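Side-chain contacts in tryptophan synthase alpha chain (Aquifex aeolicus, PDB 2EKC), which probably catalyses the aldol cleavage of indoleglycerol phosphate to indole and glyceraldehyde 3-phosphate in the last step of tryptophan biosynthesis: residues F8-L11 with K12-E16; P28-E31 with T32-A36; V58-G61 with P62-V66; R162-L165 with I166-A170. All blocks are in the same frame, centred on the assembly; numbering follows the deposited sequence.

Contact 1: residues F8-L11 with K12-E16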
ATOM      1  N   PHE A   8      -2.364  12.696   5.180  1.00 16.01           N
ATOM      2  CA  PHE A   8      -3.798  12.868   4.971  1.00 16.12           C
ATOM      3  C   PHE A   8      -4.266  14.248   5.432  1.00 17.10           C
ATOM      4  O   PHE A   8      -5.176  14.837   4.847  1.00 15.98           O
ATOM      5  CB  PHE A   8      -4.580  11.757   5.680  1.00 16.30           C
ATOM      6  CG  PHE A   8      -4.700  10.494   4.864  1.00 16.71           C
ATOM      7  CD1 PHE A   8      -5.422  10.493   3.672  1.00 15.23           C
ATOM      8  CD2 PHE A   8      -4.081   9.317   5.274  1.00 16.59           C
ATOM      9  CE1 PHE A   8      -5.528   9.338   2.897  1.00 15.30           C
ATOM     10  CE2 PHE A   8      -4.180   8.150   4.505  1.00 16.14           C
ATOM     11  CZ  PHE A   8      -4.906   8.163   3.315  1.00 15.91           C
ATOM     12  N   THR A   9      -3.640  14.771   6.478  1.00 18.39           N
ATOM     13  CA  THR A   9      -4.001  16.099   6.956  1.00 19.64           C
ATOM     14  C   THR A   9      -3.577  17.103   5.888  1.00 18.70           C
ATOM     15  O   THR A   9      -4.284  18.070   5.603  1.00 20.74           O
ATOM     16  CB  THR A   9      -3.292  16.410   8.287  1.00 18.52           C
ATOM     17  OG1 THR A   9      -3.805  15.538   9.295  1.00 21.49           O
ATOM     18  CG2 THR A   9      -3.522  17.860   8.702  1.00 21.09           C
ATOM     19  N   GLU A  10      -2.418  16.858   5.291  1.00 19.42           N
ATOM     20  CA  GLU A  10      -1.904  17.724   4.239  1.00 20.59           C
ATOM     21  C   GLU A  10      -2.821  17.684   3.018  1.00 20.73           C
ATOM     22  O   GLU A  10      -3.198  18.725   2.474  1.00 20.72           O
ATOM     23  CB  GLU A  10      -0.487  17.283   3.838  1.00 23.64           C
ATOM     24  CG  GLU A  10       0.008  17.869   2.523  1.00 27.35           C
ATOM     25  CD  GLU A  10       1.399  17.384   2.147  1.00 31.91           C
ATOM     26  OE1 GLU A  10       1.703  16.194   2.379  1.00 34.10           O
ATOM     27  OE2 GLU A  10       2.188  18.185   1.604  1.00 34.62           O
ATOM     28  N   LEU A  11      -3.182  16.479   2.586  1.00 17.74           N
ATOM     29  CA  LEU A  11      -4.042  16.332   1.417  1.00 19.03           C
ATOM     30  C   LEU A  11      -5.381  17.021   1.623  1.00 19.28           C
ATOM     31  O   LEU A  11      -5.904  17.665   0.713  1.00 19.53           O
ATOM     32  CB  LEU A  11      -4.254  14.851   1.099  1.00 17.47           C
ATOM     33  CG  LEU A  11      -3.005  14.129   0.581  1.00 19.24           C
ATOM     34  CD1 LEU A  11      -3.227  12.630   0.607  1.00 17.30           C
ATOM     35  CD2 LEU A  11      -2.688  14.610  -0.832  1.00 19.95           C
ATOM     36  N   LYS A  12      -5.930  16.891   2.824  1.00 20.72           N
ATOM     37  CA  LYS A  12      -7.206  17.513   3.141  1.00 23.47           C
ATOM     38  C   LYS A  12      -7.112  19.027   2.952  1.00 24.41           C
ATOM     39  O   LYS A  12      -8.013  19.648   2.390  1.00 23.25           O
ATOM     40  CB  LYS A  12      -7.605  17.182   4.581  1.00 25.93           C
ATOM     41  CG  LYS A  12      -8.956  17.749   5.006  1.00 31.49           C
ATOM     42  CD  LYS A  12      -9.294  17.342   6.439  1.00 35.59           C
ATOM     43  CE  LYS A  12      -8.218  17.804   7.418  1.00 37.83           C
ATOM     44  NZ  LYS A  12      -8.515  17.405   8.825  1.00 40.59           N
ATOM     45  N   GLU A  13      -6.016  19.625   3.404  1.00 26.44           N
ATOM     46  CA  GLU A  13      -5.864  21.063   3.255  1.00 28.26           C
ATOM     47  C   GLU A  13      -5.703  21.446   1.791  1.00 27.51           C
ATOM     48  O   GLU A  13      -6.052  22.559   1.400  1.00 27.39           O
ATOM     49  CB  GLU A  13      -4.667  21.579   4.059  1.00 31.93           C
ATOM     50  CG  GLU A  13      -4.513  23.090   3.968  1.00 38.45           C
ATOM     51  CD  GLU A  13      -3.663  23.670   5.082  1.00 43.12           C
ATOM     52  OE1 GLU A  13      -2.455  23.359   5.139  1.00 45.45           O
ATOM     53  OE2 GLU A  13      -4.211  24.441   5.901  1.00 44.94           O
ATOM     54  N   LYS A  14      -5.174  20.527   0.988  1.00 25.01           N
ATOM     55  CA  LYS A  14      -4.973  20.771  -0.438  1.00 25.37           C
ATOM     56  C   LYS A  14      -6.210  20.373  -1.238  1.00 23.46           C
ATOM     57  O   LYS A  14      -6.264  20.567  -2.453  1.00 23.10           O
ATOM     58  CB  LYS A  14      -3.759  19.981  -0.950  1.00 26.44           C
ATOM     59  CG  LYS A  14      -2.424  20.465  -0.400  1.00 31.32           C
ATOM     60  CD  LYS A  14      -1.261  19.571  -0.821  1.00 33.78           C
ATOM     61  CE  LYS A  14      -1.038  19.596  -2.323  1.00 37.66           C
ATOM     62  NZ  LYS A  14      -0.780  20.976  -2.832  1.00 40.13           N
ATOM     63  N   ARG A  15      -7.198  19.816  -0.544  1.00 21.21           N
ATOM     64  CA  ARG A  15      -8.439  19.370  -1.167  1.00 21.00           C
ATOM     65  C   ARG A  15      -8.155  18.254  -2.173  1.00 19.27           C
ATOM     66  O   ARG A  15      -8.666  18.255  -3.293  1.00 19.32           O
ATOM     67  CB  ARG A  15      -9.145  20.548  -1.851  1.00 21.54           C
ATOM     68  CG  ARG A  15      -9.362  21.754  -0.927  1.00 21.92           C
ATOM     69  CD  ARG A  15     -10.343  22.752  -1.531  1.00 23.07           C
ATOM     70  NE  ARG A  15     -10.603  23.902  -0.661  1.00 22.91           N
ATOM     71  CZ  ARG A  15      -9.777  24.931  -0.497  1.00 22.14           C
ATOM     72  NH1 ARG A  15      -8.619  24.971  -1.142  1.00 21.37           N
ATOM     73  NH2 ARG A  15     -10.119  25.935   0.303  1.00 20.60           N
ATOM     74  N   GLU A  16      -7.339  17.294  -1.752  1.00 18.58           N
ATOM     75  CA  GLU A  16      -6.968  16.170  -2.600  1.00 17.93           C
ATOM     76  C   GLU A  16      -7.204  14.821  -1.929  1.00 19.06           C
ATOM     77  O   GLU A  16      -7.292  14.722  -0.701  1.00 17.10           O
ATOM     78  CB  GLU A  16      -5.487  16.260  -2.964  1.00 19.10           C
ATOM     79  CG  GLU A  16      -5.106  17.417  -3.859  1.00 19.90           C
ATOM     80  CD  GLU A  16      -3.641  17.374  -4.237  1.00 24.75           C
ATOM     81  OE1 GLU A  16      -3.054  16.269  -4.201  1.00 24.47           O
ATOM     82  OE2 GLU A  16      -3.077  18.433  -4.581  1.00 26.90           O
TER
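L11 and E16 both hold CG opposite the carbonyl carbon (chi1 -69° and -67°), and these torsions let the two side chains meet at about a right angle. The CD2 methyl of L11 lies 3.9 Å from CB of E16 and 3.8 Å from its OE1, so leucine packs against the stem of a glutamate whose carboxylate is engaged elsewhere, by R261 and K257. Between the two, the chain leaves helix 3-14 through a Schellman motif. R15 takes the positive phi of 63° more often adopted by glycine; its N bonds to K12 O at 3.0 Å, while E16 N reaches back to L11 O at 2.9 Å. L11 against the CB of E16 takes the place of the apolar contact that commonly accompanies this motif. Within the same last turn, E10 and K14 run side by side, pointing the same way. CG of K14 rests 3.4 Å from the carbonyl oxygen E10 O, and its CD meets E10 CG, methylene on methylene, at 4.0 Å, a contact that long, flexible residues can offer at the surface. Their charges look elsewhere: E10 OE1 bridges to K7, and K14 NZ makes a long pair, 3.8 Å, with E16 OE2. Inward, F8 and L11 turn apolar groups onto A18 of the first barrel strand, and F8 also reaches M173, P208 and D229 in loops leading into later strands.

Contact 2: residues P28-E31 with T32-A36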
ATOM      1  N   PRO A  28      11.100  -5.397 -13.241  1.00 13.53           N
ATOM      2  CA  PRO A  28      11.602  -6.632 -13.851  1.00 13.93           C
ATOM      3  C   PRO A  28      13.012  -6.997 -13.382  1.00 15.01           C
ATOM      4  O   PRO A  28      13.494  -8.097 -13.649  1.00 15.11           O
ATOM      5  CB  PRO A  28      11.530  -6.327 -15.345  1.00 14.14           C
ATOM      6  CG  PRO A  28      11.784  -4.857 -15.393  1.00 14.39           C
ATOM      7  CD  PRO A  28      10.926  -4.350 -14.263  1.00 15.74           C
ATOM      8  N   ASP A  29      13.654  -6.058 -12.690  1.00 15.81           N
ATOM      9  CA  ASP A  29      14.995  -6.223 -12.121  1.00 16.95           C
ATOM     10  C   ASP A  29      15.156  -5.093 -11.107  1.00 17.14           C
ATOM     11  O   ASP A  29      14.412  -4.114 -11.159  1.00 16.70           O
ATOM     12  CB  ASP A  29      16.080  -6.154 -13.208  1.00 19.86           C
ATOM     13  CG  ASP A  29      16.077  -4.838 -13.970  1.00 20.69           C
ATOM     14  OD1 ASP A  29      16.516  -3.815 -13.412  1.00 21.10           O
ATOM     15  OD2 ASP A  29      15.629  -4.830 -15.133  1.00 22.56           O
ATOM     16  N   TYR A  30      16.100  -5.222 -10.177  1.00 16.74           N
ATOM     17  CA  TYR A  30      16.274  -4.191  -9.154  1.00 16.76           C
ATOM     18  C   TYR A  30      16.413  -2.778  -9.712  1.00 17.52           C
ATOM     19  O   TYR A  30      15.649  -1.890  -9.340  1.00 16.74           O
ATOM     20  CB  TYR A  30      17.486  -4.488  -8.261  1.00 17.45           C
ATOM     21  CG  TYR A  30      17.568  -3.559  -7.062  1.00 16.95           C
ATOM     22  CD1 TYR A  30      16.863  -3.836  -5.891  1.00 16.68           C
ATOM     23  CD2 TYR A  30      18.308  -2.379  -7.120  1.00 16.71           C
ATOM     24  CE1 TYR A  30      16.893  -2.958  -4.804  1.00 16.97           C
ATOM     25  CE2 TYR A  30      18.343  -1.491  -6.041  1.00 18.62           C
ATOM     26  CZ  TYR A  30      17.632  -1.789  -4.888  1.00 19.54           C
ATOM     27  OH  TYR A  30      17.654  -0.912  -3.827  1.00 21.73           O
ATOM     28  N   GLU A  31      17.384  -2.572 -10.599  1.00 18.40           N
ATOM     29  CA  GLU A  31      17.622  -1.251 -11.188  1.00 19.68           C
ATOM     30  C   GLU A  31      16.368  -0.630 -11.807  1.00 19.37           C
ATOM     31  O   GLU A  31      16.025   0.514 -11.511  1.00 17.42           O
ATOM     32  CB  GLU A  31      18.727  -1.331 -12.244  1.00 25.78           C
ATOM     33  CG  GLU A  31      19.040   0.011 -12.896  1.00 34.00           C
ATOM     34  CD  GLU A  31      20.194  -0.061 -13.888  1.00 38.22           C
ATOM     35  OE1 GLU A  31      20.126  -0.884 -14.827  1.00 39.88           O
ATOM     36  OE2 GLU A  31      21.165   0.713 -13.730  1.00 40.80           O
ATOM     37  N   THR A  32      15.691  -1.386 -12.666  1.00 16.69           N
ATOM     38  CA  THR A  32      14.479  -0.898 -13.311  1.00 16.26           C
ATOM     39  C   THR A  32      13.393  -0.570 -12.286  1.00 15.23           C
ATOM     40  O   THR A  32      12.718   0.449 -12.402  1.00 15.08           O
ATOM     41  CB  THR A  32      13.933  -1.932 -14.312  1.00 17.52           C
ATOM     42  OG1 THR A  32      14.942  -2.239 -15.281  1.00 17.57           O
ATOM     43  CG2 THR A  32      12.698  -1.391 -15.026  1.00 20.21           C
ATOM     44  N   SER A  33      13.230  -1.423 -11.275  1.00 14.18           N
ATOM     45  CA  SER A  33      12.214  -1.178 -10.254  1.00 13.87           C
ATOM     46  C   SER A  33      12.519   0.096  -9.472  1.00 13.40           C
ATOM     47  O   SER A  33      11.613   0.830  -9.081  1.00 14.25           O
ATOM     48  CB  SER A  33      12.096  -2.375  -9.293  1.00 11.58           C
ATOM     49  OG  SER A  33      13.175  -2.454  -8.375  1.00 11.44           O
ATOM     50  N   LEU A  34      13.796   0.369  -9.245  1.00 14.24           N
ATOM     51  CA  LEU A  34      14.171   1.573  -8.511  1.00 14.39           C
ATOM     52  C   LEU A  34      13.809   2.809  -9.329  1.00 14.72           C
ATOM     53  O   LEU A  34      13.315   3.794  -8.788  1.00 14.88           O
ATOM     54  CB  LEU A  34      15.666   1.567  -8.203  1.00 14.04           C
ATOM     55  CG  LEU A  34      16.220   2.777  -7.449  1.00 12.72           C
ATOM     56  CD1 LEU A  34      15.514   2.933  -6.104  1.00 15.03           C
ATOM     57  CD2 LEU A  34      17.719   2.590  -7.252  1.00 14.90           C
ATOM     58  N   LYS A  35      14.044   2.754 -10.636  1.00 14.62           N
ATOM     59  CA  LYS A  35      13.708   3.881 -11.496  1.00 16.28           C
ATOM     60  C   LYS A  35      12.196   4.084 -11.481  1.00 15.08           C
ATOM     61  O   LYS A  35      11.714   5.214 -11.425  1.00 15.71           O
ATOM     62  CB  LYS A  35      14.205   3.629 -12.925  1.00 18.32           C
ATOM     63  CG  LYS A  35      15.720   3.576 -13.022  1.00 21.67           C
ATOM     64  CD  LYS A  35      16.191   3.242 -14.431  1.00 24.47           C
ATOM     65  CE  LYS A  35      17.708   3.101 -14.461  1.00 26.91           C
ATOM     66  NZ  LYS A  35      18.219   2.678 -15.793  1.00 29.14           N
ATOM     67  N   ALA A  36      11.455   2.978 -11.514  1.00 15.43           N
ATOM     68  CA  ALA A  36       9.995   3.014 -11.483  1.00 12.67           C
ATOM     69  C   ALA A  36       9.505   3.692 -10.202  1.00 13.52           C
ATOM     70  O   ALA A  36       8.647   4.577 -10.242  1.00 13.56           O
ATOM     71  CB  ALA A  36       9.443   1.595 -11.566  1.00 13.02           C
TER
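D29 and T32 bind each other twice at the start of helix 30-42, and this is the tight part of the contact. D29 is the N-cap: its CG sits between the backbone N and the carbonyl carbon (chi1 59°), which swings the carboxylate back over the first turn. OD1 takes the N-H of T32 at 2.7 Å in a nearly straight bond (173°), and OD2 takes the T32 hydroxyl, OG1, also at 2.7 Å. Both oxygens are approached on their syn sides, somewhat out of the carboxylate plane, so the group is fixed against rotation. Threonine suits the place because its second branch is apolar: CG2 packs 3.5 Å from CD of P28, whose ring follows a cis peptide bond. S33 adds a second grip, its OG donating to Y30 O at 2.7 Å while accepting from G26 N; the same carbonyl receives L34 N. On another face, CE2 of Y30 meets CD2 of L34 obliquely at 4.3 Å, and both side chains reach onto helix 78-91.

The solvent side is looser. The exposed E31 and K35 lie alongside each other, CG of E31 3.7 Å from CE of K35, but OE2 and NZ stay 4.1 Å apart, too far for a salt bridge. With an alanine in place of D29, the N-H and hydroxyl of T32 would probably lose their acceptors and the first turn would be likely to fray. The side chain of K244 touches both D29 and T32. A carboxylate facing the positive end of the helix dipole is likely to be stabilised in its charged form.

Contact 3: residues V58-G61 with P62-V66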
ATOM      1  N   VAL A  58      -0.600 -15.918  -2.794  1.00 16.51           N
ATOM      2  CA  VAL A  58      -1.984 -16.294  -3.073  1.00 16.58           C
ATOM      3  C   VAL A  58      -3.014 -15.162  -3.074  1.00 18.06           C
ATOM      4  O   VAL A  58      -4.109 -15.326  -3.612  1.00 18.41           O
ATOM      5  CB  VAL A  58      -2.480 -17.372  -2.077  1.00 16.19           C
ATOM      6  CG1 VAL A  58      -1.683 -18.649  -2.256  1.00 13.03           C
ATOM      7  CG2 VAL A  58      -2.352 -16.860  -0.651  1.00 15.75           C
ATOM      8  N   ALA A  59      -2.675 -14.017  -2.487  1.00 17.25           N
ATOM      9  CA  ALA A  59      -3.618 -12.904  -2.430  1.00 17.09           C
ATOM     10  C   ALA A  59      -3.455 -11.900  -3.572  1.00 16.59           C
ATOM     11  O   ALA A  59      -4.247 -10.968  -3.706  1.00 17.28           O
ATOM     12  CB  ALA A  59      -3.495 -12.192  -1.086  1.00 19.10           C
ATOM     13  N   ASP A  60      -2.436 -12.089  -4.400  1.00 15.35           N
ATOM     14  CA  ASP A  60      -2.204 -11.174  -5.512  1.00 14.53           C
ATOM     15  C   ASP A  60      -2.777 -11.693  -6.826  1.00 14.58           C
ATOM     16  O   ASP A  60      -2.922 -12.897  -7.018  1.00 13.67           O
ATOM     17  CB  ASP A  60      -0.702 -10.912  -5.669  1.00 15.38           C
ATOM     18  CG  ASP A  60      -0.141 -10.042  -4.551  1.00 14.11           C
ATOM     19  OD1 ASP A  60      -0.547  -8.870  -4.455  1.00 19.43           O
ATOM     20  OD2 ASP A  60       0.698 -10.525  -3.771  1.00 13.61           O
ATOM     21  N   GLY A  61      -3.113 -10.767  -7.722  1.00 16.22           N
ATOM     22  CA  GLY A  61      -3.645 -11.139  -9.022  1.00 15.87           C
ATOM     23  C   GLY A  61      -2.528 -11.651  -9.912  1.00 16.04           C
ATOM     24  O   GLY A  61      -1.361 -11.587  -9.524  1.00 16.48           O
ATOM     25  N   PRO A  62      -2.843 -12.155 -11.120  1.00 15.44           N
ATOM     26  CA  PRO A  62      -1.850 -12.683 -12.063  1.00 14.62           C
ATOM     27  C   PRO A  62      -0.633 -11.797 -12.337  1.00 13.37           C
ATOM     28  O   PRO A  62       0.504 -12.268 -12.304  1.00 13.56           O
ATOM     29  CB  PRO A  62      -2.673 -12.929 -13.328  1.00 13.21           C
ATOM     30  CG  PRO A  62      -4.020 -13.283 -12.778  1.00 14.67           C
ATOM     31  CD  PRO A  62      -4.199 -12.239 -11.695  1.00 14.67           C
ATOM     32  N   THR A  63      -0.875 -10.522 -12.628  1.00 14.44           N
ATOM     33  CA  THR A  63       0.207  -9.590 -12.930  1.00 14.42           C
ATOM     34  C   THR A  63       1.200  -9.449 -11.785  1.00 14.67           C
ATOM     35  O   THR A  63       2.414  -9.512 -11.997  1.00 13.45           O
ATOM     36  CB  THR A  63      -0.340  -8.189 -13.270  1.00 16.98           C
ATOM     37  OG1 THR A  63      -1.101  -8.254 -14.482  1.00 17.11           O
ATOM     38  CG2 THR A  63       0.803  -7.202 -13.448  1.00 15.13           C
ATOM     39  N   ILE A  64       0.689  -9.253 -10.574  1.00 13.09           N
ATOM     40  CA  ILE A  64       1.561  -9.098  -9.416  1.00 13.77           C
ATOM     41  C   ILE A  64       2.254 -10.412  -9.069  1.00 10.74           C
ATOM     42  O   ILE A  64       3.385 -10.408  -8.594  1.00 10.76           O
ATOM     43  CB  ILE A  64       0.780  -8.582  -8.179  1.00 14.88           C
ATOM     44  CG1 ILE A  64       0.143  -7.226  -8.499  1.00 16.96           C
ATOM     45  CG2 ILE A  64       1.717  -8.448  -6.978  1.00 15.19           C
ATOM     46  CD1 ILE A  64       1.119  -6.182  -8.963  1.00 19.97           C
ATOM     47  N   GLN A  65       1.582 -11.537  -9.293  1.00 11.02           N
ATOM     48  CA  GLN A  65       2.214 -12.822  -9.012  1.00 12.00           C
ATOM     49  C   GLN A  65       3.442 -12.997  -9.901  1.00 11.48           C
ATOM     50  O   GLN A  65       4.433 -13.593  -9.482  1.00 12.48           O
ATOM     51  CB  GLN A  65       1.241 -13.986  -9.237  1.00 13.09           C
ATOM     52  CG  GLN A  65       0.089 -14.040  -8.231  1.00 16.58           C
ATOM     53  CD  GLN A  65      -0.592 -15.399  -8.212  1.00 21.19           C
ATOM     54  OE1 GLN A  65      -0.688 -16.066  -9.242  1.00 23.86           O
ATOM     55  NE2 GLN A  65      -1.078 -15.810  -7.043  1.00 17.68           N
ATOM     56  N   VAL A  66       3.381 -12.484 -11.129  1.00 10.50           N
ATOM     57  CA  VAL A  66       4.528 -12.589 -12.033  1.00 11.53           C
ATOM     58  C   VAL A  66       5.677 -11.771 -11.447  1.00 10.74           C
ATOM     59  O   VAL A  66       6.825 -12.219 -11.432  1.00 11.18           O
ATOM     60  CB  VAL A  66       4.205 -12.058 -13.449  1.00 11.34           C
ATOM     61  CG1 VAL A  66       5.492 -11.969 -14.281  1.00 12.01           C
ATOM     62  CG2 VAL A  66       3.204 -12.979 -14.133  1.00 12.51           C
TER
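D60 leans over I64 just ahead of helix 62-73, and its side chain can be followed outward. CB starts 3.7 Å from CB of I64. With CG placed beside the backbone N (chi1 -72°), the carboxyl carbon CG comes to 3.4 Å from the I64 methyl CG2, and OD1 ends at the same distance from that methyl. OD2 turns to Y102 OH and H68 NE2, which hydrogen-bond to it and fix the carboxylate. A beta-branched isoleucine suits the position: its CG2 branch lies against the aspartate while the residue also packs on Y22 and M24 of strand 18-24 and on V238.

G61 is the N-cap, and its carbonyl receives Q65 N at 3.0 Å. P62 follows in the first turn, where the missing N-H costs the helix no bond. Q65 folds back toward the loop, CG lying 3.1 Å from G61 O and 3.4 Å from D60 O, and its NE2 bonds to P57 O.

With its side chain about 8 Å from that of E49, D60 is, like E49, a predicted proton acceptor. Loops that follow barrel strands carry the catalytic residues of TIM barrels, and this one, after strand 47-51, fits that pattern.

Contact 4: residues R162-L165 with I166-A170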
ATOM      1  N   ARG A 162     -17.396  -6.107  12.326  1.00 17.26           N
ATOM      2  CA  ARG A 162     -16.035  -6.192  11.807  1.00 18.14           C
ATOM      3  C   ARG A 162     -15.489  -4.790  11.569  1.00 18.94           C
ATOM      4  O   ARG A 162     -14.323  -4.514  11.844  1.00 19.76           O
ATOM      5  CB  ARG A 162     -16.003  -6.986  10.496  1.00 17.83           C
ATOM      6  CG  ARG A 162     -14.599  -7.160   9.896  1.00 18.86           C
ATOM      7  CD  ARG A 162     -13.635  -7.756  10.912  1.00 18.91           C
ATOM      8  NE  ARG A 162     -14.238  -8.885  11.617  1.00 21.61           N
ATOM      9  CZ  ARG A 162     -13.685  -9.501  12.657  1.00 23.58           C
ATOM     10  NH1 ARG A 162     -12.504  -9.105  13.117  1.00 22.52           N
ATOM     11  NH2 ARG A 162     -14.325 -10.497  13.253  1.00 18.70           N
ATOM     12  N   ILE A 163     -16.341  -3.907  11.053  1.00 19.60           N
ATOM     13  CA  ILE A 163     -15.941  -2.533  10.782  1.00 19.17           C
ATOM     14  C   ILE A 163     -15.453  -1.845  12.047  1.00 19.72           C
ATOM     15  O   ILE A 163     -14.460  -1.123  12.020  1.00 18.22           O
ATOM     16  CB  ILE A 163     -17.107  -1.711  10.186  1.00 20.70           C
ATOM     17  CG1 ILE A 163     -17.356  -2.139   8.739  1.00 20.24           C
ATOM     18  CG2 ILE A 163     -16.786  -0.218  10.251  1.00 20.98           C
ATOM     19  CD1 ILE A 163     -18.457  -1.348   8.049  1.00 22.12           C
ATOM     20  N   LYS A 164     -16.147  -2.063  13.161  1.00 20.20           N
ATOM     21  CA  LYS A 164     -15.730  -1.436  14.406  1.00 20.83           C
ATOM     22  C   LYS A 164     -14.393  -1.995  14.882  1.00 20.64           C
ATOM     23  O   LYS A 164     -13.586  -1.274  15.466  1.00 21.60           O
ATOM     24  CB  LYS A 164     -16.788  -1.618  15.495  1.00 23.31           C
ATOM     25  CG  LYS A 164     -16.444  -0.862  16.768  1.00 27.87           C
ATOM     26  CD  LYS A 164     -17.633  -0.768  17.713  1.00 32.64           C
ATOM     27  CE  LYS A 164     -17.331   0.171  18.876  1.00 33.15           C
ATOM     28  NZ  LYS A 164     -18.514   0.358  19.763  1.00 35.67           N
ATOM     29  N   LEU A 165     -14.157  -3.281  14.634  1.00 18.29           N
ATOM     30  CA  LEU A 165     -12.896  -3.903  15.030  1.00 19.04           C
ATOM     31  C   LEU A 165     -11.771  -3.380  14.139  1.00 18.46           C
ATOM     32  O   LEU A 165     -10.629  -3.245  14.574  1.00 19.67           O
ATOM     33  CB  LEU A 165     -12.998  -5.424  14.912  1.00 18.33           C
ATOM     34  CG  LEU A 165     -13.927  -6.093  15.928  1.00 19.11           C
ATOM     35  CD1 LEU A 165     -14.187  -7.537  15.523  1.00 19.09           C
ATOM     36  CD2 LEU A 165     -13.297  -6.024  17.309  1.00 20.91           C
ATOM     37  N   ILE A 166     -12.104  -3.090  12.887  1.00 18.65           N
ATOM     38  CA  ILE A 166     -11.137  -2.556  11.935  1.00 20.24           C
ATOM     39  C   ILE A 166     -10.700  -1.155  12.380  1.00 21.13           C
ATOM     40  O   ILE A 166      -9.510  -0.842  12.410  1.00 22.21           O
ATOM     41  CB  ILE A 166     -11.753  -2.475  10.514  1.00 18.10           C
ATOM     42  CG1 ILE A 166     -11.931  -3.881   9.943  1.00 19.13           C
ATOM     43  CG2 ILE A 166     -10.875  -1.636   9.601  1.00 18.84           C
ATOM     44  CD1 ILE A 166     -12.655  -3.919   8.610  1.00 19.62           C
ATOM     45  N   CYS A 167     -11.669  -0.317  12.736  1.00 22.41           N
ATOM     46  CA  CYS A 167     -11.377   1.048  13.171  1.00 23.90           C
ATOM     47  C   CYS A 167     -10.470   1.085  14.401  1.00 24.04           C
ATOM     48  O   CYS A 167      -9.495   1.836  14.446  1.00 23.67           O
ATOM     49  CB  CYS A 167     -12.681   1.786  13.475  1.00 25.32           C
ATOM     50  SG  CYS A 167     -12.532   3.602  13.562  1.00 30.36           S
ATOM     51  N   GLU A 168     -10.786   0.270  15.401  1.00 25.40           N
ATOM     52  CA  GLU A 168      -9.981   0.246  16.613  1.00 27.70           C
ATOM     53  C   GLU A 168      -8.615  -0.388  16.366  1.00 26.46           C
ATOM     54  O   GLU A 168      -7.674  -0.164  17.123  1.00 25.45           O
ATOM     55  CB  GLU A 168     -10.719  -0.497  17.732  1.00 30.15           C
ATOM     56  CG  GLU A 168     -11.085  -1.930  17.412  1.00 36.16           C
ATOM     57  CD  GLU A 168     -11.782  -2.616  18.575  1.00 40.37           C
ATOM     58  OE1 GLU A 168     -12.883  -2.163  18.966  1.00 42.00           O
ATOM     59  OE2 GLU A 168     -11.225  -3.608  19.100  1.00 41.52           O
ATOM     60  N   ALA A 169      -8.504  -1.166  15.295  1.00 25.04           N
ATOM     61  CA  ALA A 169      -7.240  -1.817  14.966  1.00 25.12           C
ATOM     62  C   ALA A 169      -6.321  -0.917  14.143  1.00 24.33           C
ATOM     63  O   ALA A 169      -5.105  -1.094  14.146  1.00 26.18           O
ATOM     64  CB  ALA A 169      -7.504  -3.113  14.210  1.00 24.86           C
ATOM     65  N   ALA A 170      -6.905   0.044  13.439  1.00 23.30           N
ATOM     66  CA  ALA A 170      -6.125   0.949  12.606  1.00 22.20           C
ATOM     67  C   ALA A 170      -5.490   2.082  13.405  1.00 21.74           C
ATOM     68  O   ALA A 170      -6.146   2.729  14.221  1.00 20.50           O
ATOM     69  CB  ALA A 170      -7.006   1.529  11.499  1.00 21.88           C
TER
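I166 presses on R162 one turn earlier, the two side chains crossing at about a right angle. Its CG1 comes within 3.1 Å of R162 O, and its CD1 lies 4.0 Å from R162 CG, so the arginine's stem touches the isoleucine's end. The backbone bond from I166 N to R162 O, 2.8 Å, ties the same two residues. Farther round, L165 and E168 run alongside each other with CD2 of L165 3.7 Å from OE2 of E168. The glutamate reaches it through a chi1 of 59°, seldom used in helices, which pushes its CG to 3.2 Å from both K164 O and L165 O. The other methyl of L165, CD1, stands 3.3 Å above one face of the R162 guanidinium, toward its rim; a leucine on the exposed side thus finds cover from its long-chained neighbours.

The next shell anchors this turn. I166 packs on P152 and A169 on F150, both of strand 149-154; a small alanine is consistent with the helix lying near the strand here. I163 turns onto K197, Y201 and L204 of helix 192-204, and C167 is tied by a disulfide to C205 just beyond that helix. A glycine in place of I166 would probably open a gap over P152 and leave the R162 stem free to shift. The bond from A169 N to L165 O is weak, but A170 N still bonds to I166 O at 2.9 Å before the chain departs toward strand 174-177, completing the strand-helix-strand crossover from which a TIM barrel is built.

All four contacts lie on or at the ends of helices around one eight-stranded TIM barrel, two at helix beginnings and two at helix ends. Contacts 2 and 3 are the beginnings, and their nearest atoms are about 8 Å apart; a charged side chain caps the first, whereas a glycine starts the second and the nearby aspartate serves the predicted active site. Contacts 1 and 4 hold the ends: contact 1, at the surface, finishes in a positive-phi turn with salt bridges, while contact 4 is anchored by a disulfide and packing on a strand. Contacts 2 and 4, both partly buried, belong to separate beta-alpha-beta units on opposite sides of the chain's centre. Contact 3 is also largely at the surface.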